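Local coordinates for sulfate adenylyltransferase (Allochromatium vinosum, PDB 4DNX), which catalyses the transfer of the adenylyl group of ATP to sulfate, giving adenosine 5'-phosphosulfate and diphosphate, at residues Tyr282-Arg296 and Val322-Ala334. Residues are numbered along the deposited sequence; the frame is centred on the assembly and turned at random.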
ATOM      1  N   TYR A 282      -1.517  17.804 -13.160  1.00 12.17           N
ATOM      2  CA  TYR A 282      -2.297  18.173 -11.982  1.00 12.21           C
ATOM      3  C   TYR A 282      -2.154  17.131 -10.863  1.00 11.87           C
ATOM      4  O   TYR A 282      -1.781  17.489  -9.714  1.00 11.60           O
ATOM      5  CB  TYR A 282      -3.745  18.286 -12.413  1.00 12.06           C
ATOM      6  CG  TYR A 282      -4.687  18.787 -11.320  1.00 11.13           C
ATOM      7  CD1 TYR A 282      -5.094  17.937 -10.287  1.00 11.33           C
ATOM      8  CD2 TYR A 282      -5.166  20.078 -11.366  1.00 12.53           C
ATOM      9  CE1 TYR A 282      -5.954  18.428  -9.259  1.00 11.18           C
ATOM     10  CE2 TYR A 282      -6.026  20.588 -10.389  1.00 11.95           C
ATOM     11  CZ  TYR A 282      -6.409  19.745  -9.334  1.00 11.51           C
ATOM     12  OH  TYR A 282      -7.239  20.261  -8.360  1.00 12.53           O
ATOM     13  N   PHE A 283      -2.411  15.857 -11.170  1.00 10.18           N
ATOM     14  CA  PHE A 283      -2.352  14.861 -10.099  1.00 10.69           C
ATOM     15  C   PHE A 283      -0.938  14.495  -9.639  1.00 10.53           C
ATOM     16  O   PHE A 283      -0.740  14.097  -8.478  1.00 11.18           O
ATOM     17  CB  PHE A 283      -3.297  13.655 -10.292  1.00 10.80           C
ATOM     18  CG  PHE A 283      -2.973  12.709 -11.422  1.00 10.89           C
ATOM     19  CD1 PHE A 283      -2.014  11.706 -11.269  1.00  9.88           C
ATOM     20  CD2 PHE A 283      -3.803  12.702 -12.553  1.00 10.86           C
ATOM     21  CE1 PHE A 283      -1.799  10.746 -12.330  1.00 11.38           C
ATOM     22  CE2 PHE A 283      -3.617  11.781 -13.612  1.00 11.46           C
ATOM     23  CZ  PHE A 283      -2.623  10.784 -13.495  1.00 11.91           C
ATOM     24  N   ARG A 284       0.031  14.730 -10.527  1.00 11.09           N
ATOM     25  CA  ARG A 284       1.423  14.512 -10.144  1.00 12.65           C
ATOM     26  C   ARG A 284       1.882  15.597  -9.189  1.00 11.25           C
ATOM     27  O   ARG A 284       2.731  15.353  -8.313  1.00 11.58           O
ATOM     28  CB  ARG A 284       2.333  14.416 -11.380  1.00 14.69           C
ATOM     29  CG  ARG A 284       2.607  12.982 -11.843  1.00 20.48           C
ATOM     30  CD  ARG A 284       1.400  12.325 -12.240  1.00 20.57           C
ATOM     31  NE  ARG A 284       1.445  10.897 -12.662  1.00 20.21           N
ATOM     32  CZ  ARG A 284       1.177  10.402 -13.877  1.00 19.71           C
ATOM     33  NH1 ARG A 284       1.027  11.183 -14.945  1.00 22.60           N
ATOM     34  NH2 ARG A 284       1.046   9.078 -14.033  1.00 15.31           N
ATOM     35  N   GLN A 285       1.379  16.813  -9.348  1.00 11.23           N
ATOM     36  CA  GLN A 285       1.710  17.866  -8.360  1.00 11.85           C
ATOM     37  C   GLN A 285       1.091  17.476  -7.031  1.00 11.89           C
ATOM     38  O   GLN A 285       1.745  17.607  -5.970  1.00 12.26           O
ATOM     39  CB  GLN A 285       1.229  19.251  -8.817  1.00 12.48           C
ATOM     40  CG  GLN A 285       1.619  20.357  -7.802  1.00 13.27           C
ATOM     41  CD  GLN A 285       1.270  21.763  -8.264  1.00 14.84           C
ATOM     42  OE1 GLN A 285       1.416  22.107  -9.446  1.00 15.14           O
ATOM     43  NE2 GLN A 285       0.866  22.613  -7.311  1.00 15.34           N
ATOM     44  N   ASN A 286      -0.163  17.001  -7.067  1.00 12.11           N
ATOM     45  CA  ASN A 286      -0.792  16.556  -5.801  1.00 11.81           C
ATOM     46  C   ASN A 286      -0.020  15.461  -5.028  1.00 12.25           C
ATOM     47  O   ASN A 286       0.043  15.495  -3.814  1.00 12.84           O
ATOM     48  CB  ASN A 286      -2.259  16.141  -6.025  1.00 10.72           C
ATOM     49  CG  ASN A 286      -3.184  17.330  -5.998  1.00 11.74           C
ATOM     50  OD1 ASN A 286      -2.842  18.376  -5.440  1.00 12.18           O
ATOM     51  ND2 ASN A 286      -4.381  17.167  -6.551  1.00 11.01           N
ATOM     52  N   MET A 287       0.591  14.532  -5.754  1.00 11.63           N
ATOM     53  CA  MET A 287       1.372  13.467  -5.136  1.00 10.59           C
ATOM     54  C   MET A 287       2.775  13.952  -4.671  1.00 11.37           C
ATOM     55  O   MET A 287       3.406  13.248  -3.879  1.00 11.71           O
ATOM     56  CB  MET A 287       1.410  12.234  -6.045  1.00 11.27           C
ATOM     57  CG  MET A 287       2.561  12.263  -6.989  1.00 11.30           C
ATOM     58  SD  MET A 287       2.394  10.877  -8.158  1.00 14.66           S
ATOM     59  CE  MET A 287       4.006  11.038  -8.987  1.00 13.72           C
ATOM     60  N   GLY A 288       3.202  15.186  -5.052  1.00 11.06           N
ATOM     61  CA  GLY A 288       4.437  15.758  -4.523  1.00 12.16           C
ATOM     62  C   GLY A 288       5.592  15.871  -5.520  1.00 12.78           C
ATOM     63  O   GLY A 288       6.703  16.275  -5.138  1.00 13.08           O
ATOM     64  N   ALA A 289       5.341  15.504  -6.777  1.00 11.79           N
ATOM     65  CA  ALA A 289       6.389  15.639  -7.801  1.00 11.91           C
ATOM     66  C   ALA A 289       6.567  17.104  -8.167  1.00 12.43           C
ATOM     67  O   ALA A 289       5.577  17.868  -8.215  1.00 13.80           O
ATOM     68  CB  ALA A 289       6.060  14.817  -9.045  1.00 11.91           C
ATOM     69  N   THR A 290       7.817  17.490  -8.435  1.00 13.41           N
ATOM     70  CA  THR A 290       8.137  18.848  -8.831  1.00 13.97           C
ATOM     71  C   THR A 290       8.299  18.993 -10.348  1.00 13.81           C
ATOM     72  O   THR A 290       8.256  20.126 -10.871  1.00 13.92           O
ATOM     73  CB  THR A 290       9.420  19.382  -8.108  1.00 15.29           C
ATOM     74  OG1 THR A 290      10.524  18.528  -8.401  1.00 14.34           O
ATOM     75  CG2 THR A 290       9.259  19.458  -6.601  1.00 15.54           C
ATOM     76  N   HIS A 291       8.538  17.870 -11.032  1.00 13.68           N
ATOM     77  CA  HIS A 291       8.794  17.822 -12.473  1.00 13.70           C
ATOM     78  C   HIS A 291       8.067  16.612 -13.058  1.00 13.53           C
ATOM     79  O   HIS A 291       7.976  15.577 -12.406  1.00 15.68           O
ATOM     80  CB  HIS A 291      10.302  17.720 -12.719  1.00 15.07           C
ATOM     81  CG  HIS A 291      11.038  18.951 -12.309  1.00 15.90           C
ATOM     82  ND1 HIS A 291      11.411  19.200 -10.998  1.00 16.89           N
ATOM     83  CD2 HIS A 291      11.431  20.032 -13.021  1.00 16.97           C
ATOM     84  CE1 HIS A 291      12.004  20.376 -10.924  1.00 17.37           C
ATOM     85  NE2 HIS A 291      12.031  20.902 -12.137  1.00 17.83           N
ATOM     86  N   PHE A 292       7.585  16.720 -14.283  1.00 12.88           N
ATOM     87  CA  PHE A 292       6.863  15.653 -14.931  1.00 12.42           C
ATOM     88  C   PHE A 292       7.363  15.517 -16.357  1.00 13.03           C
ATOM     89  O   PHE A 292       7.445  16.517 -17.072  1.00 13.69           O
ATOM     90  CB  PHE A 292       5.349  15.978 -14.953  1.00 13.71           C
ATOM     91  CG  PHE A 292       4.520  14.971 -15.717  1.00 14.76           C
ATOM     92  CD1 PHE A 292       4.692  13.612 -15.527  1.00 14.72           C
ATOM     93  CD2 PHE A 292       3.515  15.411 -16.579  1.00 16.36           C
ATOM     94  CE1 PHE A 292       3.898  12.657 -16.232  1.00 15.74           C
ATOM     95  CE2 PHE A 292       2.735  14.500 -17.276  1.00 16.18           C
ATOM     96  CZ  PHE A 292       2.915  13.128 -17.105  1.00 15.38           C
ATOM     97  N   ILE A 293       7.730  14.303 -16.753  1.00 12.86           N
ATOM     98  CA  ILE A 293       8.292  14.073 -18.101  1.00 13.41           C
ATOM     99  C   ILE A 293       7.130  13.900 -19.100  1.00 13.95           C
ATOM    100  O   ILE A 293       6.262  13.017 -18.928  1.00 13.57           O
ATOM    101  CB  ILE A 293       9.123  12.789 -18.127  1.00 13.83           C
ATOM    102  CG1 ILE A 293      10.392  12.961 -17.298  1.00 14.18           C
ATOM    103  CG2 ILE A 293       9.526  12.374 -19.590  1.00 15.19           C
ATOM    104  CD1 ILE A 293      11.191  11.658 -17.115  1.00 14.20           C
ATOM    105  N   ILE A 294       7.174  14.690 -20.165  1.00 14.03           N
ATOM    106  CA  ILE A 294       6.202  14.595 -21.284  1.00 14.52           C
ATOM    107  C   ILE A 294       7.037  14.515 -22.562  1.00 15.24           C
ATOM    108  O   ILE A 294       7.765  15.433 -22.888  1.00 15.69           O
ATOM    109  CB  ILE A 294       5.290  15.856 -21.339  1.00 15.81           C
ATOM    110  CG1 ILE A 294       4.488  15.959 -20.034  1.00 15.34           C
ATOM    111  CG2 ILE A 294       4.352  15.881 -22.646  1.00 16.30           C
ATOM    112  CD1 ILE A 294       3.384  16.999 -20.027  1.00 16.54           C
ATOM    113  N   GLY A 295       6.918  13.396 -23.255  1.00 15.30           N
ATOM    114  CA  GLY A 295       7.587  13.180 -24.546  1.00 16.97           C
ATOM    115  C   GLY A 295       6.695  13.408 -25.759  1.00 18.50           C
ATOM    116  O   GLY A 295       5.670  14.082 -25.669  1.00 21.01           O
ATOM    117  N   ARG A 296       7.063  12.817 -26.894  1.00 18.78           N
ATOM    118  CA  ARG A 296       6.300  12.935 -28.143  1.00 20.47           C
ATOM    119  C   ARG A 296       5.000  12.160 -28.055  1.00 20.49           C
ATOM    120  O   ARG A 296       4.980  11.033 -27.527  1.00 18.71           O
ATOM    121  CB  ARG A 296       7.165  12.364 -29.261  1.00 24.45           C
ATOM    122  CG  ARG A 296       6.599  12.459 -30.651  1.00 28.76           C
ATOM    123  CD  ARG A 296       7.574  11.822 -31.644  1.00 31.88           C
ATOM    124  NE  ARG A 296       8.758  12.650 -31.836  1.00 36.33           N
ATOM    125  CZ  ARG A 296       8.936  13.492 -32.852  1.00 37.24           C
ATOM    126  NH1 ARG A 296       8.009  13.634 -33.788  1.00 37.40           N
ATOM    127  NH2 ARG A 296      10.048  14.198 -32.931  1.00 41.53           N
ATOM    128  N   VAL A 322      -1.427  28.496 -12.333  1.00 26.88           N
ATOM    129  CA  VAL A 322      -2.296  27.526 -11.640  1.00 24.42           C
ATOM    130  C   VAL A 322      -1.535  26.275 -11.172  1.00 22.18           C
ATOM    131  O   VAL A 322      -1.907  25.644 -10.165  1.00 22.90           O
ATOM    132  CB  VAL A 322      -3.555  27.119 -12.452  1.00 23.24           C
ATOM    133  CG1 VAL A 322      -4.469  28.336 -12.602  1.00 27.11           C
ATOM    134  CG2 VAL A 322      -3.174  26.532 -13.792  1.00 22.60           C
ATOM    135  N   LEU A 323      -0.492  25.914 -11.914  1.00 20.60           N
ATOM    136  CA  LEU A 323       0.330  24.751 -11.583  1.00 19.28           C
ATOM    137  C   LEU A 323       1.706  25.197 -11.193  1.00 20.62           C
ATOM    138  O   LEU A 323       2.252  26.098 -11.803  1.00 22.08           O
ATOM    139  CB  LEU A 323       0.478  23.807 -12.789  1.00 19.34           C
ATOM    140  CG  LEU A 323      -0.784  23.016 -13.174  1.00 18.86           C
ATOM    141  CD1 LEU A 323      -0.551  22.266 -14.485  1.00 21.54           C
ATOM    142  CD2 LEU A 323      -1.210  22.041 -12.094  1.00 21.89           C
ATOM    143  N   ALA A 324       2.276  24.537 -10.193  1.00 18.54           N
ATOM    144  CA  ALA A 324       3.653  24.773  -9.829  1.00 18.39           C
ATOM    145  C   ALA A 324       4.597  23.726 -10.383  1.00 17.29           C
ATOM    146  O   ALA A 324       5.788  23.988 -10.511  1.00 17.50           O
ATOM    147  CB  ALA A 324       3.817  24.908  -8.308  1.00 19.83           C
ATOM    148  N   ILE A 325       4.074  22.531 -10.685  1.00 15.52           N
ATOM    149  CA  ILE A 325       4.899  21.457 -11.287  1.00 14.87           C
ATOM    150  C   ILE A 325       5.420  21.917 -12.650  1.00 16.36           C
ATOM    151  O   ILE A 325       4.709  22.644 -13.385  1.00 17.05           O
ATOM    152  CB  ILE A 325       4.118  20.122 -11.364  1.00 14.01           C
ATOM    153  CG1 ILE A 325       5.027  18.947 -11.787  1.00 13.49           C
ATOM    154  CG2 ILE A 325       2.849  20.231 -12.279  1.00 12.93           C
ATOM    155  CD1 ILE A 325       4.392  17.508 -11.570  1.00 13.33           C
ATOM    156  N   GLU A 326       6.652  21.518 -12.979  1.00 16.28           N
ATOM    157  CA  GLU A 326       7.301  21.930 -14.236  1.00 18.58           C
ATOM    158  C   GLU A 326       7.378  20.728 -15.176  1.00 17.91           C
ATOM    159  O   GLU A 326       7.423  19.601 -14.719  1.00 17.25           O
ATOM    160  CB  GLU A 326       8.717  22.437 -13.958  1.00 22.33           C
ATOM    161  CG  GLU A 326       8.750  23.749 -13.195  1.00 32.25           C
ATOM    162  CD  GLU A 326      10.165  24.215 -12.941  1.00 43.00           C
ATOM    163  OE1 GLU A 326      10.503  24.485 -11.759  1.00 51.80           O
ATOM    164  OE2 GLU A 326      10.949  24.288 -13.923  1.00 47.80           O
ATOM    165  N   ILE A 327       7.393  20.981 -16.488  1.00 17.57           N
ATOM    166  CA  ILE A 327       7.447  19.894 -17.451  1.00 17.87           C
ATOM    167  C   ILE A 327       8.886  19.733 -17.917  1.00 17.89           C
ATOM    168  O   ILE A 327       9.536  20.728 -18.258  1.00 19.52           O
ATOM    169  CB  ILE A 327       6.540  20.176 -18.678  1.00 17.82           C
ATOM    170  CG1 ILE A 327       5.053  20.348 -18.246  1.00 17.23           C
ATOM    171  CG2 ILE A 327       6.702  19.046 -19.752  1.00 17.21           C
ATOM    172  CD1 ILE A 327       4.516  19.313 -17.240  1.00 15.83           C
ATOM    173  N   PHE A 328       9.366  18.492 -17.928  1.00 16.83           N
ATOM    174  CA  PHE A 328      10.585  18.149 -18.625  1.00 16.99           C
ATOM    175  C   PHE A 328      10.173  17.661 -20.018  1.00 17.47           C
ATOM    176  O   PHE A 328       9.461  16.656 -20.128  1.00 16.67           O
ATOM    177  CB  PHE A 328      11.353  17.022 -17.922  1.00 15.82           C
ATOM    178  CG  PHE A 328      12.632  16.652 -18.665  1.00 17.50           C
ATOM    179  CD1 PHE A 328      12.664  15.595 -19.564  1.00 17.12           C
ATOM    180  CD2 PHE A 328      13.771  17.426 -18.491  1.00 18.12           C
ATOM    181  CE1 PHE A 328      13.876  15.295 -20.278  1.00 19.62           C
ATOM    182  CE2 PHE A 328      14.972  17.121 -19.187  1.00 19.69           C
ATOM    183  CZ  PHE A 328      14.999  16.061 -20.074  1.00 19.14           C
ATOM    184  N   ARG A 329      10.604  18.381 -21.047  1.00 18.93           N
ATOM    185  CA  ARG A 329      10.152  18.107 -22.416  1.00 20.16           C
ATOM    186  C   ARG A 329      11.099  17.097 -23.046  1.00 20.66           C
ATOM    187  O   ARG A 329      12.245  17.432 -23.359  1.00 22.09           O
ATOM    188  CB  ARG A 329      10.125  19.405 -23.232  1.00 21.95           C
ATOM    189  CG  ARG A 329       9.014  20.338 -22.812  1.00 23.21           C
ATOM    190  CD  ARG A 329       9.055  21.674 -23.589  1.00 28.61           C
ATOM    191  NE  ARG A 329       7.881  22.474 -23.230  1.00 32.55           N
ATOM    192  CZ  ARG A 329       7.434  23.518 -23.925  1.00 36.10           C
ATOM    193  NH1 ARG A 329       8.071  23.929 -25.015  1.00 38.03           N
ATOM    194  NH2 ARG A 329       6.360  24.166 -23.509  1.00 36.37           N
ATOM    195  N   ALA A 330      10.615  15.869 -23.183  1.00 19.33           N
ATOM    196  CA  ALA A 330      11.392  14.775 -23.774  1.00 20.00           C
ATOM    197  C   ALA A 330      11.156  14.647 -25.284  1.00 21.23           C
ATOM    198  O   ALA A 330      10.252  15.270 -25.856  1.00 21.41           O
ATOM    199  CB  ALA A 330      11.055  13.472 -23.071  1.00 18.13           C
ATOM    200  N   ASP A 331      12.001  13.848 -25.935  1.00 22.21           N
ATOM    201  CA  ASP A 331      11.896  13.575 -27.372  1.00 23.98           C
ATOM    202  C   ASP A 331      12.557  12.210 -27.602  1.00 24.30           C
ATOM    203  O   ASP A 331      13.069  11.593 -26.642  1.00 23.30           O
ATOM    204  CB  ASP A 331      12.585  14.690 -28.159  1.00 26.43           C
ATOM    205  CG  ASP A 331      12.131  14.775 -29.613  1.00 29.31           C
ATOM    206  OD1 ASP A 331      11.569  13.800 -30.142  1.00 30.83           O
ATOM    207  OD2 ASP A 331      12.373  15.830 -30.238  1.00 30.67           O
ATOM    208  N   ASN A 332      12.533  11.739 -28.850  1.00 25.73           N
ATOM    209  CA  ASN A 332      13.090  10.431 -29.221  1.00 27.09           C
ATOM    210  C   ASN A 332      14.554  10.296 -28.789  1.00 24.30           C
ATOM    211  O   ASN A 332      15.333  11.254 -28.886  1.00 24.25           O
ATOM    212  CB  ASN A 332      13.035  10.232 -30.736  1.00 31.15           C
ATOM    213  CG  ASN A 332      11.600  10.175 -31.294  1.00 35.03           C
ATOM    214  OD1 ASN A 332      10.691   9.618 -30.679  1.00 38.05           O
ATOM    215  ND2 ASN A 332      11.423  10.723 -32.490  1.00 41.68           N
ATOM    216  N   THR A 333      14.905   9.105 -28.323  1.00 22.93           N
ATOM    217  CA  THR A 333      16.300   8.792 -27.936  1.00 22.62           C
ATOM    218  C   THR A 333      16.927   7.808 -28.910  1.00 22.46           C
ATOM    219  O   THR A 333      16.240   7.154 -29.709  1.00 23.43           O
ATOM    220  CB  THR A 333      16.395   8.121 -26.542  1.00 22.45           C
ATOM    221  OG1 THR A 333      15.692   6.864 -26.560  1.00 24.61           O
ATOM    222  CG2 THR A 333      15.838   8.991 -25.423  1.00 22.05           C
ATOM    223  N   ALA A 334      18.254   7.700 -28.852  1.00 21.59           N
ATOM    224  CA  ALA A 334      19.013   6.729 -29.636  1.00 21.97           C
ATOM    225  C   ALA A 334      20.309   6.510 -28.855  1.00 21.13           C
ATOM    226  O   ALA A 334      20.623   7.286 -27.960  1.00 20.00           O
ATOM    227  CB  ALA A 334      19.333   7.257 -31.019  1.00 23.62           C
TER
HETATM  228  O   HOH W   1      -0.433  25.265  -7.812  1.00 21.05           O
HETATM  229  O   HOH W   2       8.376  22.578  -9.759  1.00 20.40           O
HETATM  230  O   HOH W   3      13.449  23.428 -12.328  1.00 39.03           O
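Asp331 OD1 meets the guanidinium group of Arg296 at its edge, near its plane, 3.2 Å from NH2 in a salt bridge made through the syn lone pair. Within the strands, Ile327 CD1 lies at the edge of the Phe292 ring, and the His291 ring, with a water at its edge, runs beside Glu326, whose CB is 3.7 Å from His291 CD2. Strands 291-294 and 326-329 pair in parallel as the two strands of a beta-alpha-beta unit in the Rossmann-like domain, bridged by helix 309-316; Phe292 N donates to Glu326 O and Phe292 O accepts from Phe328 N. Strand 326-329 is an edge strand of this sheet within the chain. Branched Ile294 and Ile327 suit the strands and meet through their CD1 atoms (3.8 Å) on the face that helix 274-287 covers. Ile325, with CG1 anti to its backbone N (chi1 -171°), sends CD1 to Arg284 CB, Ala289 CB and Phe292 CB. From the helix, the long, extended Gln285 reaches the loop before the edge strand. Cutting it back to an alanine would probably leave the amides of Ala324 and Ile325 without their shared acceptor and the loop less firmly tied to the helix. Both N-H groups approach Gln285 OE1 from one face of its amide, Ala324 N at 2.7 Å and Ile325 N at 3.0 Å.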